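Local coordinates for histidine acid phosphatase (Bifidobacterium longum subsp. infantis, PDB 6RXD), which probably removes phosphate groups from inositol polyphosphates such as phytate and from 2,3-bisphosphoglycerate, at residues 180-192 with 395-407. Residues are numbered along the deposited sequence; the frame is centred on the assembly and turned at random.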
ATOM      1  N   ASP A 180       2.082  21.834   4.311  1.00 20.40           N
ATOM      2  CA  ASP A 180       1.655  21.438   5.647  1.00 20.87           C
ATOM      3  C   ASP A 180       2.259  20.118   6.099  1.00 20.45           C
ATOM      4  O   ASP A 180       2.064  19.704   7.244  1.00 19.60           O
ATOM      5  CB  ASP A 180       0.126  21.370   5.729  1.00 21.80           C
ATOM      6  CG  ASP A 180      -0.525  22.732   5.632  1.00 25.78           C
ATOM      7  OD1 ASP A 180       0.165  23.748   5.852  1.00 28.71           O
ATOM      8  OD2 ASP A 180      -1.736  22.788   5.347  1.00 28.69           O
ATOM      9  N   PHE A 181       3.000  19.467   5.207  1.00 18.91           N
ATOM     10  CA  PHE A 181       3.500  18.119   5.469  1.00 17.17           C
ATOM     11  C   PHE A 181       4.949  18.060   5.925  1.00 18.66           C
ATOM     12  O   PHE A 181       5.854  18.451   5.196  1.00 22.52           O
ATOM     13  CB  PHE A 181       3.268  17.237   4.237  1.00 18.06           C
ATOM     14  CG  PHE A 181       1.827  16.896   4.037  1.00 18.77           C
ATOM     15  CD1 PHE A 181       1.320  15.703   4.525  1.00 16.77           C
ATOM     16  CD2 PHE A 181       0.961  17.804   3.451  1.00 16.50           C
ATOM     17  CE1 PHE A 181      -0.022  15.394   4.388  1.00 16.03           C
ATOM     18  CE2 PHE A 181      -0.385  17.504   3.312  1.00 19.57           C
ATOM     19  CZ  PHE A 181      -0.874  16.301   3.794  1.00 16.96           C
ATOM     20  N   GLN A 182       5.148  17.575   7.147  1.00 17.13           N
ATOM     21  CA  GLN A 182       6.480  17.369   7.701  1.00 17.44           C
ATOM     22  C   GLN A 182       7.082  16.076   7.156  1.00 17.76           C
ATOM     23  O   GLN A 182       6.473  15.021   7.247  1.00 18.03           O
ATOM     24  CB  GLN A 182       6.381  17.268   9.219  1.00 17.62           C
ATOM     25  CG  GLN A 182       7.661  16.835   9.911  1.00 15.83           C
ATOM     26  CD  GLN A 182       8.692  17.934   9.966  1.00 21.64           C
ATOM     27  OE1 GLN A 182       8.429  19.065   9.564  1.00 22.31           O
ATOM     28  NE2 GLN A 182       9.883  17.605  10.456  1.00 21.12           N
ATOM     29  N   LYS A 183       8.282  16.154   6.594  1.00 16.14           N
ATOM     30  CA  LYS A 183       8.949  14.951   6.109  1.00 16.78           C
ATOM     31  C   LYS A 183       9.504  14.149   7.286  1.00 15.90           C
ATOM     32  O   LYS A 183      10.216  14.692   8.142  1.00 18.59           O
ATOM     33  CB  LYS A 183      10.058  15.329   5.120  1.00 19.14           C
ATOM     34  CG  LYS A 183       9.524  15.880   3.804  1.00 20.31           C
ATOM     35  CD  LYS A 183      10.639  16.115   2.782  1.00 22.04           C
ATOM     36  CE  LYS A 183      11.541  17.276   3.182  1.00 21.84           C
ATOM     37  NZ  LYS A 183      12.453  17.645   2.052  1.00 22.46           N
ATOM     38  N   ASN A 184       9.142  12.870   7.357  1.00 16.94           N
ATOM     39  CA  ASN A 184       9.644  11.994   8.416  1.00 14.82           C
ATOM     40  C   ASN A 184      10.007  10.620   7.866  1.00 17.07           C
ATOM     41  O   ASN A 184       9.303   9.637   8.106  1.00 18.09           O
ATOM     42  CB  ASN A 184       8.608  11.849   9.539  1.00 18.14           C
ATOM     43  CG  ASN A 184       9.214  11.341  10.830  1.00 23.75           C
ATOM     44  OD1 ASN A 184      10.315  10.779  10.838  1.00 24.45           O
ATOM     45  ND2 ASN A 184       8.497  11.528  11.931  1.00 25.54           N
ATOM     46  N   PRO A 185      11.126  10.535   7.139  1.00 17.28           N
ATOM     47  CA  PRO A 185      11.447   9.254   6.507  1.00 13.65           C
ATOM     48  C   PRO A 185      11.985   8.214   7.496  1.00 16.82           C
ATOM     49  O   PRO A 185      12.119   7.054   7.107  1.00 16.12           O
ATOM     50  CB  PRO A 185      12.521   9.642   5.479  1.00 14.18           C
ATOM     51  CG  PRO A 185      13.145  10.875   6.034  1.00 17.39           C
ATOM     52  CD  PRO A 185      12.020  11.616   6.689  1.00 19.67           C
ATOM     53  N   ASP A 186      12.276   8.600   8.739  1.00 17.33           N
ATOM     54  CA  ASP A 186      12.699   7.616   9.728  1.00 16.56           C
ATOM     55  C   ASP A 186      11.526   6.753  10.155  1.00 16.41           C
ATOM     56  O   ASP A 186      11.692   5.587  10.503  1.00 17.08           O
ATOM     57  CB  ASP A 186      13.305   8.284  10.963  1.00 14.60           C
ATOM     58  CG  ASP A 186      14.630   8.957  10.671  1.00 28.70           C
ATOM     59  OD1 ASP A 186      15.172   8.742   9.569  1.00 27.60           O
ATOM     60  OD2 ASP A 186      15.130   9.689  11.556  1.00 31.50           O
ATOM     61  N   THR A 187      10.331   7.323  10.122  1.00 14.42           N
ATOM     62  CA  THR A 187       9.157   6.539  10.508  1.00 14.62           C
ATOM     63  C   THR A 187       8.309   6.130   9.313  1.00 16.25           C
ATOM     64  O   THR A 187       7.486   5.231   9.429  1.00 14.52           O
ATOM     65  CB  THR A 187       8.254   7.290  11.500  1.00 16.22           C
ATOM     66  OG1 THR A 187       7.717   8.450  10.864  1.00 16.27           O
ATOM     67  CG2 THR A 187       9.026   7.703  12.757  1.00 15.89           C
ATOM     68  N   LEU A 188       8.499   6.789   8.173  1.00 12.26           N
ATOM     69  CA  LEU A 188       7.664   6.518   7.012  1.00 16.59           C
ATOM     70  C   LEU A 188       8.442   6.058   5.776  1.00 16.95           C
ATOM     71  O   LEU A 188       7.863   5.871   4.707  1.00 14.04           O
ATOM     72  CB  LEU A 188       6.817   7.748   6.671  1.00 14.25           C
ATOM     73  CG  LEU A 188       5.959   8.287   7.830  1.00 13.33           C
ATOM     74  CD1 LEU A 188       5.307   9.614   7.446  1.00 15.96           C
ATOM     75  CD2 LEU A 188       4.887   7.276   8.226  1.00 11.75           C
ATOM     76  N   TYR A 189       9.748   5.878   5.928  1.00 13.36           N
ATOM     77  CA  TYR A 189      10.566   5.320   4.853  1.00 13.73           C
ATOM     78  C   TYR A 189      11.756   4.600   5.480  1.00 16.89           C
ATOM     79  O   TYR A 189      12.901   4.775   5.061  1.00 16.40           O
ATOM     80  CB  TYR A 189      11.037   6.431   3.914  1.00 14.99           C
ATOM     81  CG  TYR A 189      11.129   6.039   2.452  1.00 12.22           C
ATOM     82  CD1 TYR A 189      12.364   5.785   1.853  1.00 14.16           C
ATOM     83  CD2 TYR A 189       9.989   5.950   1.665  1.00 14.02           C
ATOM     84  CE1 TYR A 189      12.449   5.448   0.512  1.00 17.47           C
ATOM     85  CE2 TYR A 189      10.064   5.611   0.317  1.00 16.84           C
ATOM     86  CZ  TYR A 189      11.298   5.370  -0.248  1.00 18.73           C
ATOM     87  OH  TYR A 189      11.374   5.028  -1.576  1.00 23.90           O
ATOM     88  N   PHE A 190      11.466   3.779   6.489  1.00 15.73           N
ATOM     89  CA  PHE A 190      12.505   3.133   7.289  1.00 14.47           C
ATOM     90  C   PHE A 190      13.191   1.984   6.568  1.00 15.15           C
ATOM     91  O   PHE A 190      14.161   1.420   7.079  1.00 16.13           O
ATOM     92  CB  PHE A 190      11.921   2.630   8.626  1.00 12.49           C
ATOM     93  CG  PHE A 190      10.569   1.968   8.496  1.00 13.28           C
ATOM     94  CD1 PHE A 190      10.433   0.719   7.878  1.00 14.42           C
ATOM     95  CD2 PHE A 190       9.438   2.593   8.995  1.00 13.01           C
ATOM     96  CE1 PHE A 190       9.176   0.115   7.751  1.00 12.57           C
ATOM     97  CE2 PHE A 190       8.182   1.998   8.870  1.00 11.94           C
ATOM     98  CZ  PHE A 190       8.056   0.758   8.251  1.00 12.93           C
ATOM     99  N   HIS A 191      12.701   1.646   5.380  1.00 14.18           N
ATOM    100  CA  HIS A 191      13.155   0.449   4.679  1.00 15.33           C
ATOM    101  C   HIS A 191      14.350   0.730   3.766  1.00 19.08           C
ATOM    102  O   HIS A 191      14.942  -0.192   3.212  1.00 18.00           O
ATOM    103  CB  HIS A 191      11.997  -0.176   3.889  1.00 16.99           C
ATOM    104  CG  HIS A 191      11.407   0.745   2.864  1.00 15.01           C
ATOM    105  ND1 HIS A 191      10.676   1.863   3.198  1.00 15.80           N
ATOM    106  CD2 HIS A 191      11.479   0.723   1.512  1.00 17.14           C
ATOM    107  CE1 HIS A 191      10.304   2.486   2.087  1.00 15.85           C
ATOM    108  NE2 HIS A 191      10.781   1.816   1.054  1.00 16.77           N
ATOM    109  N   LYS A 192      14.708   2.002   3.618  1.00 16.51           N
ATOM    110  CA  LYS A 192      15.820   2.376   2.729  1.00 14.79           C
ATOM    111  C   LYS A 192      16.693   3.439   3.333  1.00 17.57           C
ATOM    112  O   LYS A 192      16.221   4.287   4.087  1.00 20.05           O
ATOM    113  CB  LYS A 192      15.295   2.887   1.387  1.00 19.28           C
ATOM    114  CG  LYS A 192      14.893   1.790   0.434  1.00 31.53           C
ATOM    115  CD  LYS A 192      14.403   2.356  -0.881  1.00 35.57           C
ATOM    116  CE  LYS A 192      14.026   1.240  -1.841  1.00 43.04           C
ATOM    117  NZ  LYS A 192      13.164   1.740  -2.947  1.00 47.25           N
ATOM    118  N   PHE A 395      -1.369  12.670  11.372  1.00 15.34           N
ATOM    119  CA  PHE A 395      -1.814  11.945  10.181  1.00 17.50           C
ATOM    120  C   PHE A 395      -0.615  11.728   9.258  1.00 16.29           C
ATOM    121  O   PHE A 395      -0.014  12.693   8.771  1.00 14.40           O
ATOM    122  CB  PHE A 395      -2.903  12.732   9.437  1.00 12.80           C
ATOM    123  CG  PHE A 395      -4.169  12.951  10.237  1.00 15.43           C
ATOM    124  CD1 PHE A 395      -4.810  11.892  10.863  1.00 14.42           C
ATOM    125  CD2 PHE A 395      -4.713  14.221  10.351  1.00 17.06           C
ATOM    126  CE1 PHE A 395      -5.988  12.099  11.590  1.00 15.40           C
ATOM    127  CE2 PHE A 395      -5.882  14.442  11.076  1.00 16.56           C
ATOM    128  CZ  PHE A 395      -6.524  13.376  11.694  1.00 15.95           C
ATOM    129  N   ARG A 396      -0.262  10.463   9.029  1.00 12.65           N
ATOM    130  CA  ARG A 396       0.962  10.110   8.303  1.00 11.95           C
ATOM    131  C   ARG A 396       0.631   9.405   6.998  1.00 16.35           C
ATOM    132  O   ARG A 396      -0.327   8.627   6.939  1.00 11.90           O
ATOM    133  CB  ARG A 396       1.823   9.147   9.134  1.00 11.85           C
ATOM    134  CG  ARG A 396       2.199   9.615  10.536  1.00 14.67           C
ATOM    135  CD  ARG A 396       2.749   8.433  11.303  1.00 12.19           C
ATOM    136  NE  ARG A 396       3.111   8.741  12.692  1.00 14.66           N
ATOM    137  CZ  ARG A 396       2.275   8.657  13.720  1.00 16.42           C
ATOM    138  NH1 ARG A 396       1.014   8.290  13.528  1.00 15.03           N
ATOM    139  NH2 ARG A 396       2.703   8.941  14.948  1.00 16.89           N
ATOM    140  N   PHE A 397       1.450   9.659   5.975  1.00 13.79           N
ATOM    141  CA  PHE A 397       1.214   9.137   4.627  1.00 12.69           C
ATOM    142  C   PHE A 397       2.479   8.527   4.062  1.00 12.80           C
ATOM    143  O   PHE A 397       3.534   9.154   4.071  1.00 13.90           O
ATOM    144  CB  PHE A 397       0.675  10.252   3.723  1.00 12.36           C
ATOM    145  CG  PHE A 397      -0.615  10.808   4.226  1.00 10.87           C
ATOM    146  CD1 PHE A 397      -1.821  10.275   3.802  1.00 12.30           C
ATOM    147  CD2 PHE A 397      -0.619  11.784   5.224  1.00 11.93           C
ATOM    148  CE1 PHE A 397      -3.018  10.736   4.311  1.00 14.68           C
ATOM    149  CE2 PHE A 397      -1.811  12.252   5.745  1.00 15.89           C
ATOM    150  CZ  PHE A 397      -3.012  11.731   5.296  1.00 15.06           C
ATOM    151  N   ALA A 398       2.375   7.284   3.597  1.00 12.73           N
ATOM    152  CA  ALA A 398       3.562   6.514   3.259  1.00 11.37           C
ATOM    153  C   ALA A 398       3.268   5.459   2.196  1.00 12.89           C
ATOM    154  O   ALA A 398       2.578   5.738   1.221  1.00 13.42           O
ATOM    155  CB  ALA A 398       4.164   5.881   4.532  1.00 14.83           C
ATOM    156  N   HIS A 399       3.770   4.244   2.397  1.00 12.27           N
ATOM    157  CA  HIS A 399       3.890   3.272   1.305  1.00  9.96           C
ATOM    158  C   HIS A 399       3.537   1.847   1.684  1.00 11.16           C
ATOM    159  O   HIS A 399       3.433   1.510   2.864  1.00 12.71           O
ATOM    160  CB  HIS A 399       5.334   3.305   0.794  1.00 14.49           C
ATOM    161  CG  HIS A 399       5.812   4.686   0.500  1.00 15.21           C
ATOM    162  ND1 HIS A 399       5.703   5.255  -0.749  1.00 14.89           N
ATOM    163  CD2 HIS A 399       6.336   5.637   1.311  1.00 15.89           C
ATOM    164  CE1 HIS A 399       6.153   6.499  -0.699  1.00 18.02           C
ATOM    165  NE2 HIS A 399       6.543   6.753   0.537  1.00 16.94           N
ATOM    166  N   ALA A 400       3.386   0.987   0.681  1.00 11.57           N
ATOM    167  CA  ALA A 400       3.198  -0.433   0.962  1.00  9.85           C
ATOM    168  C   ALA A 400       4.390  -0.973   1.729  1.00 12.40           C
ATOM    169  O   ALA A 400       4.251  -1.868   2.570  1.00 12.70           O
ATOM    170  CB  ALA A 400       3.008  -1.208  -0.328  1.00 11.93           C
ATOM    171  N   GLU A 401       5.568  -0.429   1.433  1.00 12.30           N
ATOM    172  CA  GLU A 401       6.789  -0.840   2.111  1.00 12.89           C
ATOM    173  C   GLU A 401       6.792  -0.415   3.571  1.00 13.67           C
ATOM    174  O   GLU A 401       7.625  -0.879   4.356  1.00 14.01           O
ATOM    175  CB  GLU A 401       8.018  -0.257   1.397  1.00 13.63           C
ATOM    176  CG  GLU A 401       8.350  -0.928   0.060  1.00 20.09           C
ATOM    177  CD  GLU A 401       7.401  -0.545  -1.078  1.00 27.77           C
ATOM    178  OE1 GLU A 401       7.387  -1.272  -2.090  1.00 33.22           O
ATOM    179  OE2 GLU A 401       6.681   0.477  -0.981  1.00 20.07           O
ATOM    180  N   THR A 402       5.883   0.490   3.920  1.00 11.19           N
ATOM    181  CA  THR A 402       5.687   0.899   5.310  1.00 10.33           C
ATOM    182  C   THR A 402       4.630   0.020   5.960  1.00 12.99           C
ATOM    183  O   THR A 402       4.807  -0.464   7.077  1.00 13.04           O
ATOM    184  CB  THR A 402       5.254   2.376   5.367  1.00 11.01           C
ATOM    185  OG1 THR A 402       6.068   3.129   4.461  1.00 12.07           O
ATOM    186  CG2 THR A 402       5.414   2.955   6.762  1.00 11.86           C
ATOM    187  N   MET A 403       3.516  -0.173   5.260  1.00 12.60           N
ATOM    188  CA  MET A 403       2.385  -0.912   5.815  1.00 10.48           C
ATOM    189  C   MET A 403       2.649  -2.409   6.015  1.00  9.96           C
ATOM    190  O   MET A 403       2.272  -2.965   7.043  1.00 11.94           O
ATOM    191  CB  MET A 403       1.130  -0.708   4.949  1.00 11.63           C
ATOM    192  CG  MET A 403      -0.106  -1.433   5.492  1.00 12.33           C
ATOM    193  SD  MET A 403      -0.617  -0.862   7.142  1.00 14.99           S
ATOM    194  CE  MET A 403      -1.317   0.737   6.745  1.00 15.98           C
ATOM    195  N   MET A 404       3.295  -3.059   5.050  1.00  9.98           N
ATOM    196  CA  MET A 404       3.486  -4.506   5.158  1.00  9.90           C
ATOM    197  C   MET A 404       4.283  -4.895   6.406  1.00  9.24           C
ATOM    198  O   MET A 404       3.866  -5.768   7.156  1.00 11.79           O
ATOM    199  CB  MET A 404       4.108  -5.081   3.881  1.00 10.95           C
ATOM    200  CG  MET A 404       3.149  -5.037   2.717  1.00 11.93           C
ATOM    201  SD  MET A 404       3.819  -5.808   1.237  1.00 14.90           S
ATOM    202  CE  MET A 404       4.827  -4.494   0.615  1.00 22.90           C
ATOM    203  N   PRO A 405       5.434  -4.255   6.645  1.00 10.81           N
ATOM    204  CA  PRO A 405       6.113  -4.672   7.882  1.00  9.59           C
ATOM    205  C   PRO A 405       5.402  -4.181   9.142  1.00 13.27           C
ATOM    206  O   PRO A 405       5.448  -4.864  10.165  1.00 12.21           O
ATOM    207  CB  PRO A 405       7.512  -4.059   7.747  1.00 10.22           C
ATOM    208  CG  PRO A 405       7.351  -2.923   6.771  1.00  9.44           C
ATOM    209  CD  PRO A 405       6.271  -3.381   5.806  1.00 10.72           C
ATOM    210  N   PHE A 406       4.738  -3.033   9.066  1.00 13.06           N
ATOM    211  CA  PHE A 406       4.009  -2.499  10.218  1.00 11.98           C
ATOM    212  C   PHE A 406       2.916  -3.481  10.633  1.00 13.54           C
ATOM    213  O   PHE A 406       2.786  -3.815  11.812  1.00 11.51           O
ATOM    214  CB  PHE A 406       3.424  -1.126   9.862  1.00 12.35           C
ATOM    215  CG  PHE A 406       2.831  -0.370  11.031  1.00 12.13           C
ATOM    216  CD1 PHE A 406       3.558  -0.150  12.198  1.00 13.17           C
ATOM    217  CD2 PHE A 406       1.557   0.162  10.928  1.00 14.69           C
ATOM    218  CE1 PHE A 406       2.999   0.581  13.258  1.00 12.63           C
ATOM    219  CE2 PHE A 406       0.999   0.894  11.964  1.00 16.38           C
ATOM    220  CZ  PHE A 406       1.727   1.102  13.135  1.00 13.29           C
ATOM    221  N   ALA A 407       2.160  -3.975   9.652  1.00 10.20           N
ATOM    222  CA  ALA A 407       1.123  -4.991   9.906  1.00 12.29           C
ATOM    223  C   ALA A 407       1.692  -6.269  10.516  1.00 11.74           C
ATOM    224  O   ALA A 407       1.094  -6.858  11.413  1.00 11.09           O
ATOM    225  CB  ALA A 407       0.368  -5.317   8.610  1.00 11.34           C
TER
HETATM  226  O   HOH W   1       5.762   9.621  12.434  1.00 17.19           O
HETATM  227  O   HOH W   2       8.734   2.448   5.271  1.00 17.14           O
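The His191 ring carries Glu401 CB over the centre of one face, a CH-pi contact of 3.5 Å to the centroid, 11° off the normal. His191 CE1 in turn sits over one face of the Tyr189 ring. The edge of Tyr189 meets one face of His399 in an offset edge-to-face pair, planes at 80°. At the edge of the His399 ring, near its plane, Leu188 O lies 3.7 Å from His399 CD2. His399 NE2 is hydrogen-bonded to Ser138 OG. The Phe190 ring has a water over the centre of one face. Pro405 CG lies at its edge, 3.7 Å from Phe190 CE1. His399, Ala400 and Glu401 form the HAE tripeptide of MINPP-type histidine phosphatases, where strand 391-398 runs into helix 400-410. Loop 189-192 lies against this junction. The water over Phe190 is bonded to His191 ND1 and Thr402 OG1, both at 2.9 Å. With chi1 at 60°, His191 CG stands between its own N and carbonyl carbon, which sets the ring over Glu401 CB. Cut back to an alanine, His191 would probably leave Glu401 CB without its ring face and that water without one partner. The Glu401 carboxylate pairs with Lys357. Earlier in strand 391-398, Arg396 CB takes Leu188 CD2 at 3.7 Å. A second water joins Arg396 NE to Thr187 OG1, 2.8 Å from each. Asp377 and Glu40 hold the Arg396 guanidinium by salt bridges.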